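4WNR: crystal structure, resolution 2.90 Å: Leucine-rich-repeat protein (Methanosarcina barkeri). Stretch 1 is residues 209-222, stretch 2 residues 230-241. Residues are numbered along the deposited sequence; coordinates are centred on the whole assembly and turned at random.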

# COMPACT_ATOMS: atom_id res chain seq x y z
N LYS A 209 24.95 -6.43 -1.19
CA LYS A 209 24.92 -6.09 0.24
C LYS A 209 24.57 -4.62 0.49
O LYS A 209 23.88 -4.29 1.45
CB LYS A 209 26.26 -6.42 0.91
CG LYS A 209 26.56 -7.90 0.99
CD LYS A 209 28.00 -8.16 1.42
CE LYS A 209 28.98 -7.92 0.28
NZ LYS A 209 30.38 -8.25 0.67
N SER A 210 25.06 -3.74 -0.39
CA SER A 210 24.83 -2.30 -0.27
C SER A 210 23.35 -1.93 -0.37
O SER A 210 22.89 -1.01 0.30
CB SER A 210 25.64 -1.54 -1.33
OG SER A 210 25.38 -2.06 -2.63
N TRP A 211 22.61 -2.65 -1.21
CA TRP A 211 21.18 -2.40 -1.41
C TRP A 211 20.37 -2.71 -0.15
O TRP A 211 19.41 -2.01 0.16
CB TRP A 211 20.66 -3.22 -2.60
CG TRP A 211 21.12 -2.71 -3.95
CD1 TRP A 211 22.29 -2.07 -4.23
CD2 TRP A 211 20.41 -2.82 -5.20
NE1 TRP A 211 22.36 -1.76 -5.57
CE2 TRP A 211 21.22 -2.21 -6.19
CE3 TRP A 211 19.18 -3.36 -5.57
CZ2 TRP A 211 20.83 -2.14 -7.53
CZ3 TRP A 211 18.80 -3.29 -6.90
CH2 TRP A 211 19.62 -2.68 -7.87
N PHE A 212 20.77 -3.75 0.58
CA PHE A 212 20.15 -4.09 1.87
C PHE A 212 20.49 -3.05 2.94
O PHE A 212 19.66 -2.76 3.81
CB PHE A 212 20.60 -5.47 2.35
CG PHE A 212 20.00 -6.61 1.58
CD1 PHE A 212 18.66 -6.93 1.72
CD2 PHE A 212 20.78 -7.36 0.71
CE1 PHE A 212 18.11 -7.98 1.02
CE2 PHE A 212 20.23 -8.42 0.00
CZ PHE A 212 18.89 -8.73 0.15
N GLU A 213 21.70 -2.51 2.89
CA GLU A 213 22.13 -1.48 3.84
C GLU A 213 21.36 -0.17 3.63
O GLU A 213 20.98 0.49 4.60
CB GLU A 213 23.64 -1.23 3.73
CG GLU A 213 24.50 -2.39 4.23
CD GLU A 213 24.42 -2.59 5.74
OE1 GLU A 213 24.58 -1.60 6.48
OE2 GLU A 213 24.21 -3.74 6.18
N VAL A 214 21.13 0.19 2.37
CA VAL A 214 20.28 1.34 2.04
C VAL A 214 18.85 1.10 2.52
O VAL A 214 18.21 1.99 3.08
CB VAL A 214 20.28 1.63 0.52
CG1 VAL A 214 19.22 2.66 0.15
CG2 VAL A 214 21.65 2.12 0.07
N LYS A 215 18.36 -0.12 2.30
CA LYS A 215 17.01 -0.51 2.70
C LYS A 215 16.82 -0.41 4.21
O LYS A 215 15.90 0.25 4.69
CB LYS A 215 16.70 -1.93 2.22
CG LYS A 215 15.32 -2.46 2.60
CD LYS A 215 15.06 -3.82 1.98
CE LYS A 215 13.88 -4.52 2.64
NZ LYS A 215 14.23 -5.05 3.99
N THR A 216 17.70 -1.07 4.96
CA THR A 216 17.62 -1.09 6.43
C THR A 216 17.85 0.28 7.06
O THR A 216 17.32 0.57 8.13
CB THR A 216 18.62 -2.09 7.04
OG1 THR A 216 19.93 -1.85 6.50
CG2 THR A 216 18.21 -3.53 6.72
N LYS A 217 18.64 1.12 6.39
CA LYS A 217 18.85 2.50 6.83
C LYS A 217 17.54 3.29 6.78
O LYS A 217 17.19 3.99 7.73
CB LYS A 217 19.91 3.18 5.94
CG LYS A 217 20.36 4.56 6.40
CD LYS A 217 21.19 4.50 7.68
CE LYS A 217 21.97 5.79 7.90
NZ LYS A 217 21.10 7.00 7.94
N LEU A 218 16.82 3.15 5.67
CA LEU A 218 15.54 3.83 5.47
C LEU A 218 14.46 3.35 6.43
O LEU A 218 13.63 4.14 6.89
CB LEU A 218 15.05 3.64 4.02
CG LEU A 218 15.88 4.34 2.94
CD1 LEU A 218 15.61 3.73 1.57
CD2 LEU A 218 15.60 5.84 2.92
N GLU A 219 14.47 2.05 6.75
CA GLU A 219 13.48 1.46 7.65
C GLU A 219 13.57 2.01 9.07
O GLU A 219 12.55 2.28 9.70
CB GLU A 219 13.62 -0.07 7.67
CG GLU A 219 13.11 -0.75 6.41
CD GLU A 219 13.38 -2.24 6.38
OE1 GLU A 219 13.74 -2.82 7.43
OE2 GLU A 219 13.24 -2.85 5.30
N LYS A 220 14.80 2.16 9.57
CA LYS A 220 15.01 2.67 10.93
C LYS A 220 14.89 4.19 11.05
O LYS A 220 14.82 4.72 12.16
CB LYS A 220 16.38 2.21 11.46
CG LYS A 220 16.50 0.69 11.60
CD LYS A 220 17.30 0.28 12.83
CE LYS A 220 18.77 0.67 12.73
NZ LYS A 220 19.52 -0.14 11.73
N MET A 221 14.86 4.89 9.91
CA MET A 221 14.64 6.34 9.91
C MET A 221 13.21 6.69 10.31
O MET A 221 12.26 6.04 9.87
CB MET A 221 14.96 6.95 8.53
CG MET A 221 16.31 7.63 8.46
SD MET A 221 16.60 8.39 6.85
CE MET A 221 17.53 7.09 6.05
N SER A 222 13.07 7.72 11.15
CA SER A 222 11.78 8.13 11.69
C SER A 222 11.21 9.38 11.00
O SER A 222 10.20 9.93 11.45
CB SER A 222 11.90 8.39 13.19
OG SER A 222 12.84 9.42 13.46
N GLU A 230 18.67 13.75 -0.73
CA GLU A 230 18.99 13.03 0.50
C GLU A 230 19.10 11.52 0.27
O GLU A 230 19.93 10.85 0.88
CB GLU A 230 17.95 13.31 1.59
CG GLU A 230 18.05 14.70 2.19
CD GLU A 230 16.93 15.03 3.16
OE1 GLU A 230 17.18 15.75 4.15
OE2 GLU A 230 15.79 14.57 2.94
N TYR A 231 18.25 10.99 -0.61
CA TYR A 231 18.29 9.58 -0.97
C TYR A 231 19.60 9.23 -1.69
O TYR A 231 20.21 8.20 -1.40
CB TYR A 231 17.10 9.20 -1.85
CG TYR A 231 17.20 7.80 -2.42
CD1 TYR A 231 16.92 6.69 -1.62
CD2 TYR A 231 17.59 7.58 -3.73
CE1 TYR A 231 17.03 5.40 -2.13
CE2 TYR A 231 17.70 6.30 -4.25
CZ TYR A 231 17.42 5.22 -3.44
OH TYR A 231 17.52 3.95 -3.96
N ARG A 232 20.00 10.07 -2.64
CA ARG A 232 21.24 9.86 -3.39
C ARG A 232 22.48 9.94 -2.50
O ARG A 232 23.47 9.26 -2.75
CB ARG A 232 21.35 10.85 -4.56
CG ARG A 232 20.55 10.43 -5.79
CD ARG A 232 20.85 11.27 -7.02
NE ARG A 232 19.80 12.26 -7.28
CZ ARG A 232 19.78 13.52 -6.83
NH1 ARG A 232 20.77 13.99 -6.08
NH2 ARG A 232 18.76 14.31 -7.14
N ASN A 233 22.41 10.77 -1.46
CA ASN A 233 23.48 10.85 -0.46
C ASN A 233 23.57 9.59 0.40
O ASN A 233 24.66 9.11 0.69
CB ASN A 233 23.29 12.08 0.44
CG ASN A 233 23.52 13.39 -0.30
OD1 ASN A 233 24.22 13.44 -1.31
ND2 ASN A 233 22.91 14.46 0.21
N ILE A 234 22.41 9.06 0.80
CA ILE A 234 22.34 7.80 1.55
C ILE A 234 22.88 6.65 0.71
O ILE A 234 23.53 5.74 1.23
CB ILE A 234 20.89 7.49 2.00
CG1 ILE A 234 20.44 8.50 3.06
CG2 ILE A 234 20.78 6.08 2.58
CD1 ILE A 234 18.94 8.63 3.18
N CYS A 235 22.59 6.69 -0.59
CA CYS A 235 23.14 5.71 -1.53
C CYS A 235 24.64 5.86 -1.70
O CYS A 235 25.37 4.87 -1.72
CB CYS A 235 22.45 5.84 -2.89
SG CYS A 235 20.73 5.29 -2.91
N LEU A 236 25.11 7.11 -1.80
CA LEU A 236 26.54 7.39 -1.89
C LEU A 236 27.28 6.85 -0.69
O LEU A 236 28.39 6.31 -0.82
CB LEU A 236 26.80 8.89 -1.98
CG LEU A 236 27.27 9.42 -3.33
CD1 LEU A 236 26.53 8.76 -4.48
CD2 LEU A 236 27.10 10.93 -3.37
N GLU A 237 26.67 7.01 0.47
CA GLU A 237 27.25 6.54 1.72
C GLU A 237 27.53 5.07 1.62
O GLU A 237 28.59 4.59 2.04
CB GLU A 237 26.28 6.80 2.88
CG GLU A 237 26.74 7.89 3.82
CD GLU A 237 25.59 8.77 4.27
OE1 GLU A 237 24.76 8.30 5.08
OE2 GLU A 237 25.53 9.94 3.82
N GLU A 238 26.57 4.35 1.06
CA GLU A 238 26.74 2.94 0.78
C GLU A 238 27.45 2.79 -0.56
O GLU A 238 27.75 3.78 -1.22
CB GLU A 238 25.38 2.24 0.78
CG GLU A 238 24.58 2.49 2.06
CD GLU A 238 25.35 2.11 3.32
OE1 GLU A 238 26.06 1.08 3.30
OE2 GLU A 238 25.23 2.84 4.33
N ASN A 239 27.74 1.56 -0.95
CA ASN A 239 28.57 1.31 -2.12
C ASN A 239 28.00 1.84 -3.43
O ASN A 239 28.74 2.31 -4.29
CB ASN A 239 28.85 -0.19 -2.27
N VAL A 240 26.68 1.87 -3.54
CA VAL A 240 26.05 2.24 -4.79
C VAL A 240 26.00 3.73 -4.98
O VAL A 240 25.36 4.44 -4.21
CB VAL A 240 24.61 1.73 -4.81
CG1 VAL A 240 23.87 2.26 -3.61
CG2 VAL A 240 23.91 2.15 -6.09
N GLY A 241 26.70 4.20 -6.00
CA GLY A 241 26.76 5.61 -6.34
C GLY A 241 26.35 5.98 -7.75
O GLY A 241 26.38 7.14 -8.11

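A helix in the first stretch packs against the last turns of a helix that enters the second stretch already formed and runs to 237. Their axes come within 9.6 Å and run at 132°, nearer antiparallel than parallel. The backbones lie closest near the start of the first helix and the end of the second stretch. Ser210 CA is 5.5 Å from Asn239 CA, and Val214 CA is 6.3 Å from Cys235 CA. Each helix is held by its own i to i+4 backbone bonds, such as Val214 N to Ser210 O (3.0 Å) and Cys235 N to Tyr231 O (2.9 Å). Glu238 leaves helical geometry, and the chain continues past Ser210.

The contact is mainly apolar. Val214 is buried at its centre. Its CG1 lies 4.2 Å from Tyr231 CE1 and 4.3 Å from Cys235 SG. Its CG2 lies 4.3 Å from Val240 CG1. Leu218, one turn on, places CD1 4.3 Å from Tyr231 CE1, at the edge of the ring. Ile234 points toward the first helix. Its CD1 meets Met221 CE at 3.5 Å and Leu218 CD2 at 4.4 Å. Trp211 starts away from the second stretch, but its indole returns, with NE1 4.2 Å from Val240 CB.

The backbones are close near Ser210, whose CB sits 3.6 Å from Asn239 CB; the Asn239 side chain is not modelled beyond CB.

Charged residues contribute their aliphatic parts. Lys217 CG packs 4.1 Å from Ile234 CG2, and Glu238 CG lies 3.6 Å from Val214 CG2. Glu213 OE1 and Glu238 OE1 are 4.4 Å apart, a pairing of like charges that offers no electrostatic attraction.

No hydrogen bond crosses between the modelled atoms. Within the first helix, Lys215 NZ forms a salt bridge with Glu219 OE2 (2.7 Å); Tyr231 OH is bonded elsewhere in the structure. The modelled contact is mostly van der Waals packing, and 537 Å² is buried, summed over both sides.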